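Local structure of uncharacterized protein (3K4I) at residues I12-S15 and V16-C20; T164-P167 and G168-M171; R202-E205 and A206-G210; T105-A108 and L109-I113; G210-L213 and E214-R217. The protein is of unknown function but belongs to the Aldolase/RraA family, with a mixed beta sheet flanked by helices and an assembly of three chains. All coordinates share one frame; numbering follows the deposited sequence.

How the interactions relate
Each contact is local, at a turn or at the start or end of a helix; along the chain none nests in or crosses another. Interaction 1 starts helix 14-19. Interaction 4 follows, closing helix 102-110 within a beta-alpha-beta unit, and interaction 2 then turns the chain from strand 163-165 into strand 170-174. Interactions 1 and 2 meet through packing such as Leu17 on Leu170, joining the first helix to the sheet. Interaction 3 ends helix 186-207 and interaction 5 opens helix 213-219; they share Gly210, and both touch the second subunit. The end of helix 186-207 packs on helix 102-110 of that subunit, the element in which interaction 4 lies.

Interaction 1 of 5, residues I12-S15 and V16-C20; sequences IAQS and VLDEC
Ile12, just ahead of the helix, and Val16 in its first turn form the close-packed side of this contact, their side chains crossing at about a right angle with Ile12 CG2 3.8 Å from Val16 CG1. Both branches stand anti to their own backbone N, Val16 CG1 with chi1 169°. Leu17 continues the apolar patch, its CG 4.2 Å from Ile12 CG2. Ala13 occupies the N-cap position; its carbonyl O takes weak bonds from Val16 N and Leu17 N, whereas Asp18 N to Gln14 O and Glu19 N to Ser15 O are regular helical bonds.

The polar side is looser. Gln14 bends at its second torsion, which carries the amide back over the turn, and NE2 donates to Asp18 OD1 at 3.2 Å. The bond is nearly straight (168°), and the oxygen lies close to the plane of the amide; the donor, however, meets the carboxylate from above its plane, 42° out of it. Further round, Ser15 and Glu19 are joined through a water, which lies 2.8 Å from Ser15 OG and donates to Glu19 OE2 over 3.1 Å. The stronger partner of Glu19 is Arg194, which forms a salt bridge with OE1.

Helix 14-19 is thus amphipathic. Ile12 and Leu17 rest on Leu170 of strand 170-174 and on Ile56 of strand 53-63, while Val16 packs against Val190 of helix 186-207, so this short helix and the residues before it touch both the sheet and the long helix.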
loop_
_atom_site.group_PDB
_atom_site.type_symbol
_atom_site.label_atom_id
_atom_site.label_comp_id
_atom_site.label_asym_id
_atom_site.label_seq_id
_atom_site.Cartn_x
_atom_site.Cartn_y
_atom_site.Cartn_z
ATOM N N ILE C 12 25.955 6.895 20.249
ATOM C CA ILE C 12 26.191 5.726 19.426
ATOM C C ILE C 12 27.263 6.112 18.415
ATOM O O ILE C 12 27.128 7.127 17.737
ATOM C CB ILE C 12 24.906 5.296 18.719
ATOM C CG1 ILE C 12 23.874 4.813 19.752
ATOM C CG2 ILE C 12 25.186 4.177 17.690
ATOM C CD1 ILE C 12 22.452 4.699 19.208
ATOM N N ALA C 13 28.307 5.295 18.324
ATOM C CA ALA C 13 29.480 5.612 17.494
ATOM C C ALA C 13 29.115 5.620 16.016
ATOM O O ALA C 13 28.275 4.825 15.568
ATOM C CB ALA C 13 30.582 4.633 17.762
ATOM N N GLN C 14 29.751 6.512 15.253
ATOM C CA GLN C 14 29.433 6.640 13.835
ATOM C C GLN C 14 29.607 5.299 13.128
ATOM O O GLN C 14 28.848 4.972 12.206
ATOM C CB GLN C 14 30.293 7.721 13.151
ATOM C CG GLN C 14 29.797 8.091 11.732
ATOM C CD GLN C 14 28.327 8.520 11.684
ATOM O OE1 GLN C 14 27.857 9.314 12.509
ATOM N NE2 GLN C 14 27.598 8.004 10.693
ATOM N N SER C 15 30.587 4.524 13.590
ATOM C CA SER C 15 30.931 3.215 12.994
ATOM C C SER C 15 29.771 2.230 13.058
ATOM O O SER C 15 29.541 1.464 12.109
ATOM C CB SER C 15 32.168 2.613 13.665
ATOM O OG SER C 15 31.999 2.488 15.073
ATOM N N VAL C 16 29.036 2.274 14.174
ATOM C CA VAL C 16 27.859 1.420 14.393
ATOM C C VAL C 16 26.756 1.825 13.423
ATOM O O VAL C 16 26.112 0.972 12.816
ATOM C CB VAL C 16 27.394 1.513 15.877
ATOM C CG1 VAL C 16 26.013 0.856 16.093
ATOM C CG2 VAL C 16 28.432 0.877 16.816
ATOM N N LEU C 17 26.572 3.133 13.238
ATOM C CA LEU C 17 25.619 3.644 12.248
ATOM C C LEU C 17 26.032 3.260 10.825
ATOM O O LEU C 17 25.186 2.860 10.017
ATOM C CB LEU C 17 25.453 5.168 12.387
ATOM C CG LEU C 17 24.876 5.641 13.727
ATOM C CD1 LEU C 17 25.334 7.056 14.118
ATOM C CD2 LEU C 17 23.349 5.562 13.756
ATOM N N ASP C 18 27.332 3.334 10.533
ATOM C CA ASP C 18 27.800 3.003 9.191
ATOM C C ASP C 18 27.522 1.546 8.846
ATOM O O ASP C 18 27.049 1.250 7.743
ATOM C CB ASP C 18 29.275 3.389 8.987
ATOM C CG ASP C 18 29.497 4.896 9.096
ATOM O OD1 ASP C 18 28.575 5.657 8.723
ATOM O OD2 ASP C 18 30.568 5.325 9.567
ATOM N N GLU C 19 27.767 0.655 9.807
ATOM C CA GLU C 19 27.482 -0.768 9.657
ATOM C C GLU C 19 26.041 -1.057 9.258
ATOM O O GLU C 19 25.804 -1.977 8.487
ATOM C CB GLU C 19 27.770 -1.519 10.936
ATOM C CG GLU C 19 29.228 -1.561 11.313
ATOM C CD GLU C 19 29.482 -2.546 12.430
ATOM O OE1 GLU C 19 29.672 -3.734 12.118
ATOM O OE2 GLU C 19 29.476 -2.127 13.612
ATOM N N CYS C 20 25.098 -0.272 9.790
ATOM C CA CYS C 20 23.657 -0.429 9.499
ATOM C C CYS C 20 23.247 -0.130 8.058
ATOM O O CYS C 20 22.120 -0.429 7.641
ATOM C CB CYS C 20 22.847 0.443 10.455
ATOM S SG CYS C 20 22.611 -0.305 12.067
HETATM O O HOH W 1 31.377 -0.277 15.242
#

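Interaction 2 of 5, residues T164-P167 and G168-M171; sequences TIQP and GDLM
Gln166 and Asp169 are joined twice by hydrogen bonds, at the ends of a type II beta turn that leads from strand 163-165 into strand 170-174. The backbone bond runs from Asp169 N to Gln166 O, 3.0 Å long. In the other, Gln166 N donates to Asp169 OD2 at 2.9 Å along a nearly straight path of 167°, arriving from above the carboxylate plane, 65° out of it. With Asp169 CG beside its own backbone N (chi1 -78°), the carboxylate is folded back across the turn. Gly168, in the third position, has the positive phi of this turn type.

One water extends the network: it donates to Asp169 OD2 at 2.7 Å and to Thr164 O at 2.9 Å, bridging the side chain to the incoming strand.

Apolar contact is slight, with Ile165 CG2 4.2 Å from the SE atom of selenomethionine Met171. Both side chains also pack on Ala57 of strand 53-63 and Val180 of strand 177-181.

Asp169 OD1 accepts from the backbone N of Gln183, so the buried carboxylate has donors at both oxygens. Two backbone N-H groups and a water would probably stabilise its negative charge, and they should restrict its rotation.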
loop_
_atom_site.group_PDB
_atom_site.type_symbol
_atom_site.label_atom_id
_atom_site.label_comp_id
_atom_site.label_asym_id
_atom_site.label_seq_id
_atom_site.Cartn_x
_atom_site.Cartn_y
_atom_site.Cartn_z
ATOM N N THR C 164 8.436 1.413 23.226
ATOM C CA THR C 164 8.952 2.671 23.691
ATOM C C THR C 164 10.086 3.128 22.762
ATOM O O THR C 164 10.937 2.313 22.403
ATOM C CB THR C 164 9.464 2.523 25.138
ATOM O OG1 THR C 164 8.329 2.408 26.010
ATOM C CG2 THR C 164 10.327 3.737 25.550
ATOM N N ILE C 165 10.050 4.403 22.368
ATOM C CA ILE C 165 11.131 5.066 21.600
ATOM C C ILE C 165 11.608 6.213 22.481
ATOM O O ILE C 165 10.831 7.115 22.869
ATOM C CB ILE C 165 10.685 5.645 20.223
ATOM C CG1 ILE C 165 10.079 4.560 19.313
ATOM C CG2 ILE C 165 11.859 6.294 19.521
ATOM C CD1 ILE C 165 8.555 4.526 19.328
ATOM N N GLN C 166 12.878 6.144 22.854
ATOM C CA GLN C 166 13.537 7.223 23.567
ATOM C C GLN C 166 14.356 8.048 22.571
ATOM O O GLN C 166 14.941 7.490 21.636
ATOM C CB GLN C 166 14.506 6.639 24.602
ATOM C CG GLN C 166 13.865 5.909 25.769
ATOM C CD GLN C 166 13.298 6.851 26.800
ATOM O OE1 GLN C 166 13.349 8.068 26.645
ATOM N NE2 GLN C 166 12.731 6.287 27.870
ATOM N N PRO C 167 14.386 9.380 22.771
ATOM C CA PRO C 167 15.314 10.218 22.004
ATOM C C PRO C 167 16.703 9.596 22.071
ATOM O O PRO C 167 17.221 9.307 23.168
ATOM C CB PRO C 167 15.320 11.545 22.761
ATOM C CG PRO C 167 14.032 11.538 23.589
ATOM C CD PRO C 167 13.748 10.103 23.892
ATOM N N GLY C 168 17.305 9.413 20.905
ATOM C CA GLY C 168 18.669 8.849 20.852
ATOM C C GLY C 168 18.701 7.380 20.450
ATOM O O GLY C 168 19.764 6.818 20.161
ATOM N N ASP C 169 17.534 6.741 20.423
ATOM C CA ASP C 169 17.465 5.332 19.997
ATOM C C ASP C 169 17.883 5.174 18.516
ATOM O O ASP C 169 17.770 6.095 17.707
ATOM C CB ASP C 169 16.069 4.747 20.229
ATOM C CG ASP C 169 15.809 4.365 21.698
ATOM O OD1 ASP C 169 16.723 4.350 22.551
ATOM O OD2 ASP C 169 14.640 4.012 21.992
ATOM N N LEU C 170 18.363 3.999 18.172
ATOM C CA LEU C 170 18.756 3.744 16.804
ATOM C C LEU C 170 17.545 3.300 15.967
ATOM O O LEU C 170 16.930 2.276 16.269
ATOM C CB LEU C 170 19.856 2.682 16.814
ATOM C CG LEU C 170 20.242 2.107 15.445
ATOM C CD1 LEU C 170 20.850 3.188 14.564
ATOM C CD2 LEU C 170 21.207 0.934 15.649
HETATM N N MSE C 171 17.247 4.031 14.890
HETATM C CA MSE C 171 16.073 3.719 14.021
HETATM C C MSE C 171 16.585 3.184 12.708
HETATM O O MSE C 171 17.474 3.819 12.066
HETATM C CB MSE C 171 15.265 4.986 13.703
HETATM C CG MSE C 171 14.708 5.715 14.901
HETATM SE SE MSE C 171 13.467 4.610 15.969
HETATM C CE MSE C 171 12.116 4.167 14.617
HETATM O O HOH W 2 13.612 1.984 23.361
#

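Interaction 3 of 5, residues R202-E205 and A206-G210; sequences RIIE and AISSG
Three successive backbone bonds, Ala206 N to Arg202 O, Ile207 N to Ile203 O and Ser208 N to Ile204 O, complete the last turn of helix 186-207, which a Schellman motif then terminates. The middle one is almost straight, at 173° and 2.9 Å from Ile207 N to Ile203 O. Gly210, with phi 92°, is the C-prime residue: Ser211 N turns back to Ala206 O, and Gly210 N makes a weak bond to Ile207 O.

Two serine hydroxyls lie against the last carbonyls. Ser208 OG is 3.1 Å from Ile204 O, beside the backbone bond to the same oxygen, although its proton may have another acceptor. Ser209 OG sits between Ala206 O, at 2.8 Å, and Glu205 O, at 3.2 Å, and which of them takes its single proton is not settled.

Ile203, Ala206 and Ile207 pack on Ala216 of helix 213-219; Ile203 also meets Ile103 of the second subunit, where Ile204 lies on His106 and Ile207 on Phe107. Ile207 takes the less common first torsion, chi1 67°, with CG1 between its backbone N and carbonyl carbon; this tucks CG1 against the preceding turn, 3.4 Å from Ile204 O.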
loop_
_atom_site.group_PDB
_atom_site.type_symbol
_atom_site.label_atom_id
_atom_site.label_comp_id
_atom_site.label_asym_id
_atom_site.label_seq_id
_atom_site.Cartn_x
_atom_site.Cartn_y
_atom_site.Cartn_z
ATOM N N ARG C 202 25.013 -17.831 4.137
ATOM C CA ARG C 202 25.532 -19.171 3.848
ATOM C C ARG C 202 24.364 -20.124 3.601
ATOM O O ARG C 202 24.417 -20.967 2.719
ATOM C CB ARG C 202 26.415 -19.668 4.991
ATOM C CG ARG C 202 27.679 -18.840 5.207
ATOM C CD ARG C 202 28.676 -19.594 6.074
ATOM N NE ARG C 202 28.318 -19.588 7.494
ATOM C CZ ARG C 202 28.836 -18.760 8.402
ATOM N NH1 ARG C 202 28.444 -18.844 9.671
ATOM N NH2 ARG C 202 29.747 -17.848 8.046
ATOM N N ILE C 203 23.279 -19.956 4.359
ATOM C CA ILE C 203 22.131 -20.814 4.142
ATOM C C ILE C 203 21.552 -20.614 2.731
ATOM O O ILE C 203 21.267 -21.596 2.010
ATOM C CB ILE C 203 21.061 -20.652 5.252
ATOM C CG1 ILE C 203 21.551 -21.295 6.556
ATOM C CG2 ILE C 203 19.743 -21.295 4.801
ATOM C CD1 ILE C 203 20.703 -20.890 7.789
ATOM N N ILE C 204 21.406 -19.350 2.344
ATOM C CA ILE C 204 20.935 -18.998 1.010
ATOM C C ILE C 204 21.873 -19.554 -0.061
ATOM O O ILE C 204 21.421 -20.134 -1.062
ATOM C CB ILE C 204 20.788 -17.478 0.887
ATOM C CG1 ILE C 204 19.496 -17.026 1.594
ATOM C CG2 ILE C 204 20.798 -17.038 -0.593
ATOM C CD1 ILE C 204 19.403 -15.483 1.905
ATOM N N GLU C 205 23.165 -19.364 0.154
ATOM C CA GLU C 205 24.146 -19.913 -0.798
ATOM C C GLU C 205 23.992 -21.433 -0.951
ATOM O O GLU C 205 24.049 -21.970 -2.079
ATOM C CB GLU C 205 25.551 -19.515 -0.399
ATOM C CG GLU C 205 25.836 -18.059 -0.673
ATOM C CD GLU C 205 27.010 -17.503 0.127
ATOM O OE1 GLU C 205 27.669 -18.248 0.899
ATOM O OE2 GLU C 205 27.248 -16.279 -0.006
ATOM N N ALA C 206 23.746 -22.110 0.172
ATOM C CA ALA C 206 23.555 -23.541 0.151
ATOM C C ALA C 206 22.305 -23.983 -0.622
ATOM O O ALA C 206 22.370 -24.853 -1.508
ATOM C CB ALA C 206 23.561 -24.105 1.606
ATOM N N ILE C 207 21.154 -23.413 -0.274
ATOM C CA ILE C 207 19.946 -23.749 -1.005
ATOM C C ILE C 207 19.998 -23.346 -2.484
ATOM O O ILE C 207 19.343 -23.981 -3.304
ATOM C CB ILE C 207 18.650 -23.267 -0.316
ATOM C CG1 ILE C 207 18.558 -21.737 -0.307
ATOM C CG2 ILE C 207 18.548 -23.896 1.088
ATOM C CD1 ILE C 207 17.393 -21.217 0.548
ATOM N N SER C 208 20.818 -22.342 -2.827
ATOM C CA SER C 208 20.973 -21.931 -4.224
ATOM C C SER C 208 21.975 -22.825 -4.984
ATOM O O SER C 208 22.184 -22.674 -6.202
ATOM C CB SER C 208 21.366 -20.441 -4.300
ATOM O OG SER C 208 20.286 -19.593 -3.884
ATOM N N SER C 209 22.579 -23.750 -4.250
ATOM C CA SER C 209 23.430 -24.769 -4.839
ATOM C C SER C 209 22.806 -26.166 -4.737
ATOM O O SER C 209 23.485 -27.174 -4.929
ATOM C CB SER C 209 24.861 -24.689 -4.255
ATOM O OG SER C 209 24.870 -24.943 -2.850
ATOM N N GLY C 210 21.498 -26.207 -4.440
ATOM C CA GLY C 210 20.740 -27.460 -4.451
ATOM C C GLY C 210 20.658 -28.210 -3.135
ATOM O O GLY C 210 20.221 -29.355 -3.114
#

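Interaction 4 of 5, residues T105-A108 and L109-I113; sequences THFA and LANGI
Phe107 and Asn111 meet at the C-terminal end of helix 102-110, the helix of a beta-alpha-beta unit formed with strands 85-90 and 115-119. Hydrogen bonds carry much of the turn. Asn111 ND2 donates to Phe107 O at 2.8 Å, nearly straight at 171°, with the oxygen practically in the amide plane. Ala110 N reaches Phe107 O as well, 3.0 Å away and from the opposite face of the carbonyl plane, so this one oxygen is gripped from two sides. Ala108 O also has two donors: Asn111 N stands well above its plane, and Ile113 N comes in at 3.1 Å with less tilt. The bond from Ile113 spans five residues and draws the chain across the helix end, past Gly112 with its positive phi, toward strand 115-119.

Apolar contacts line the same turn. Ile113 CB rests 3.8 Å from Ala108 CB, and Ile113 CD1 touches the edge of the Phe107 ring, 4.0 Å from CE2. Ala108 and Ile113 both pack on Tyr133. On the outer side, Ala110 touches Ile207 of the third subunit.

Stacking completes the grip. Phe107 CG lies anti to its backbone N (chi1 -175°), which swings the ring toward the helix end and beneath the Asn111 amide. Ring and amide planes are only 11° from parallel, and Asn111 ND2 lies over the centre of the Phe107 ring, 3.3 Å above its plane.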
loop_
_atom_site.group_PDB
_atom_site.type_symbol
_atom_site.label_atom_id
_atom_site.label_comp_id
_atom_site.label_asym_id
_atom_site.label_seq_id
_atom_site.Cartn_x
_atom_site.Cartn_y
_atom_site.Cartn_z
ATOM N N THR C 105 9.640 18.009 4.233
ATOM C CA THR C 105 10.460 17.158 3.360
ATOM C C THR C 105 11.628 17.928 2.757
ATOM O O THR C 105 12.744 17.472 2.825
ATOM C CB THR C 105 9.640 16.604 2.199
ATOM O OG1 THR C 105 8.557 15.820 2.718
ATOM C CG2 THR C 105 10.488 15.770 1.282
ATOM N N HIS C 106 11.354 19.084 2.161
ATOM C CA HIS C 106 12.433 19.913 1.636
ATOM C C HIS C 106 13.398 20.328 2.730
ATOM O O HIS C 106 14.612 20.365 2.509
ATOM C CB HIS C 106 11.907 21.128 0.857
ATOM C CG HIS C 106 11.250 20.756 -0.434
ATOM N ND1 HIS C 106 11.965 20.342 -1.536
ATOM C CD2 HIS C 106 9.945 20.711 -0.792
ATOM C CE1 HIS C 106 11.127 20.063 -2.522
ATOM N NE2 HIS C 106 9.896 20.269 -2.092
ATOM N N PHE C 107 12.864 20.677 3.890
ATOM C CA PHE C 107 13.738 21.034 5.011
ATOM C C PHE C 107 14.664 19.870 5.388
ATOM O O PHE C 107 15.900 20.061 5.521
ATOM C CB PHE C 107 12.934 21.483 6.230
ATOM C CG PHE C 107 13.806 21.979 7.347
ATOM C CD1 PHE C 107 14.090 23.336 7.454
ATOM C CD2 PHE C 107 14.393 21.091 8.238
ATOM C CE1 PHE C 107 14.943 23.816 8.453
ATOM C CE2 PHE C 107 15.245 21.552 9.247
ATOM C CZ PHE C 107 15.489 22.910 9.378
ATOM N N ALA C 108 14.078 18.680 5.552
ATOM C CA ALA C 108 14.848 17.470 5.905
ATOM C C ALA C 108 16.019 17.269 4.935
ATOM O O ALA C 108 17.155 16.972 5.359
ATOM C CB ALA C 108 13.957 16.264 5.884
ATOM N N LEU C 109 15.716 17.372 3.647
ATOM C CA LEU C 109 16.731 17.168 2.600
ATOM C C LEU C 109 17.832 18.210 2.618
ATOM O O LEU C 109 18.943 17.968 2.119
ATOM C CB LEU C 109 16.085 17.131 1.218
ATOM C CG LEU C 109 15.487 15.800 0.740
ATOM C CD1 LEU C 109 15.726 15.724 -0.772
ATOM C CD2 LEU C 109 16.069 14.565 1.473
ATOM N N ALA C 110 17.527 19.386 3.147
ATOM C CA ALA C 110 18.523 20.467 3.195
ATOM C C ALA C 110 19.311 20.483 4.520
ATOM O O ALA C 110 20.307 21.202 4.651
ATOM C CB ALA C 110 17.815 21.820 2.970
ATOM N N ASN C 111 18.850 19.700 5.499
ATOM C CA ASN C 111 19.394 19.767 6.865
ATOM C C ASN C 111 19.852 18.444 7.490
ATOM O O ASN C 111 19.943 18.315 8.716
ATOM C CB ASN C 111 18.421 20.530 7.778
ATOM C CG ASN C 111 18.296 21.991 7.367
ATOM O OD1 ASN C 111 19.064 22.837 7.819
ATOM N ND2 ASN C 111 17.384 22.275 6.435
ATOM N N GLY C 112 20.138 17.468 6.630
ATOM C CA GLY C 112 20.792 16.239 7.042
ATOM C C GLY C 112 19.891 15.306 7.826
ATOM O O GLY C 112 20.366 14.394 8.490
ATOM N N ILE C 113 18.577 15.515 7.735
ATOM C CA ILE C 113 17.612 14.629 8.379
ATOM C C ILE C 113 17.302 13.398 7.507
ATOM O O ILE C 113 17.017 13.545 6.307
ATOM C CB ILE C 113 16.327 15.386 8.716
ATOM C CG1 ILE C 113 16.672 16.566 9.644
ATOM C CG2 ILE C 113 15.265 14.418 9.384
ATOM C CD1 ILE C 113 15.525 17.587 9.896
#

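Interaction 5 of 5, residues G210-L213 and E214-R217; sequences GSTL and EQAR
Leu213 covers one face of the Arg217 guanidinium, with Leu213 CD2 centred over the group and 3.7 Å from Arg217 CZ. Leu213 CG is just as near to Arg217 NE, so the isobutyl group crosses the flat end of the extended arginine obliquely. The other flat group, the amide of Gln215, is met at its oxygen: Thr212 N donates to Gln215 OE1 at 3.0 Å, tilted 30° from the carbonyl plane.

That bond is half of a capping box at the start of helix 213-219. In the other half, Thr212 OG1 accepts from Gln215 N, also at 3.0 Å. A chi1 of 63° holds OG1 between the backbone N and carbonyl carbon of Thr212, pointing at the helix start. Ser211 OG donates to Thr212 O over a short 2.6 Å, and Ala216 N reaches the same oxygen at 3.1 Å.

Asp79 of the second subunit accepts from Leu213 N and Glu214 N. The first four N-H groups of the helix therefore all have acceptors, two from the capping residue and two from a neighbouring carboxylate. That negative charge at the positive end of the helix dipole is probably favourable, and it ties the start of this helix to the subunit interface.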
loop_
_atom_site.group_PDB
_atom_site.type_symbol
_atom_site.label_atom_id
_atom_site.label_comp_id
_atom_site.label_asym_id
_atom_site.label_seq_id
_atom_site.Cartn_x
_atom_site.Cartn_y
_atom_site.Cartn_z
ATOM N N GLY C 210 21.498 -26.207 -4.440
ATOM C CA GLY C 210 20.740 -27.460 -4.451
ATOM C C GLY C 210 20.658 -28.210 -3.135
ATOM O O GLY C 210 20.221 -29.355 -3.114
ATOM N N SER C 211 21.053 -27.574 -2.034
ATOM C CA SER C 211 20.824 -28.149 -0.707
ATOM C C SER C 211 19.349 -28.108 -0.406
ATOM O O SER C 211 18.680 -27.146 -0.778
ATOM C CB SER C 211 21.508 -27.299 0.359
ATOM O OG SER C 211 21.308 -27.821 1.669
ATOM N N THR C 212 18.852 -29.120 0.309
ATOM C CA THR C 212 17.544 -28.944 0.982
ATOM C C THR C 212 17.720 -27.887 2.071
ATOM O O THR C 212 18.841 -27.626 2.544
ATOM C CB THR C 212 17.042 -30.242 1.666
ATOM O OG1 THR C 212 17.953 -30.636 2.702
ATOM C CG2 THR C 212 16.872 -31.367 0.675
ATOM N N LEU C 213 16.611 -27.261 2.475
ATOM C CA LEU C 213 16.656 -26.308 3.558
ATOM C C LEU C 213 17.071 -27.025 4.847
ATOM O O LEU C 213 17.865 -26.489 5.640
ATOM C CB LEU C 213 15.308 -25.584 3.711
ATOM C CG LEU C 213 15.223 -24.439 4.738
ATOM C CD1 LEU C 213 16.408 -23.484 4.573
ATOM C CD2 LEU C 213 13.918 -23.668 4.600
ATOM N N GLU C 214 16.558 -28.248 5.029
ATOM C CA GLU C 214 16.903 -29.072 6.190
ATOM C C GLU C 214 18.418 -29.178 6.331
ATOM O O GLU C 214 18.960 -28.867 7.397
ATOM C CB GLU C 214 16.317 -30.476 6.057
ATOM C CG GLU C 214 14.861 -30.579 6.466
ATOM C CD GLU C 214 14.469 -31.979 6.930
ATOM O OE1 GLU C 214 13.272 -32.166 7.249
ATOM O OE2 GLU C 214 15.344 -32.882 6.981
ATOM N N GLN C 215 19.075 -29.593 5.246
ATOM C CA GLN C 215 20.546 -29.759 5.190
ATOM C C GLN C 215 21.276 -28.474 5.549
ATOM O O GLN C 215 22.178 -28.473 6.396
ATOM C CB GLN C 215 21.001 -30.132 3.784
ATOM C CG GLN C 215 20.689 -31.505 3.261
ATOM C CD GLN C 215 21.337 -31.706 1.897
ATOM O OE1 GLN C 215 20.724 -31.455 0.841
ATOM N NE2 GLN C 215 22.610 -32.112 1.913
ATOM N N ALA C 216 20.891 -27.390 4.871
ATOM C CA ALA C 216 21.516 -26.082 5.047
ATOM C C ALA C 216 21.438 -25.582 6.488
ATOM O O ALA C 216 22.425 -25.091 7.030
ATOM C CB ALA C 216 20.884 -25.059 4.093
ATOM N N ARG C 217 20.269 -25.731 7.104
ATOM C CA ARG C 217 20.013 -25.197 8.453
ATOM C C ARG C 217 20.857 -25.813 9.578
ATOM O O ARG C 217 21.108 -25.167 10.600
ATOM C CB ARG C 217 18.520 -25.273 8.795
ATOM C CG ARG C 217 17.716 -24.137 8.209
ATOM C CD ARG C 217 16.241 -24.243 8.549
ATOM N NE ARG C 217 15.535 -23.037 8.124
ATOM C CZ ARG C 217 14.221 -22.851 8.196
ATOM N NH1 ARG C 217 13.422 -23.802 8.675
ATOM N NH2 ARG C 217 13.699 -21.704 7.773
#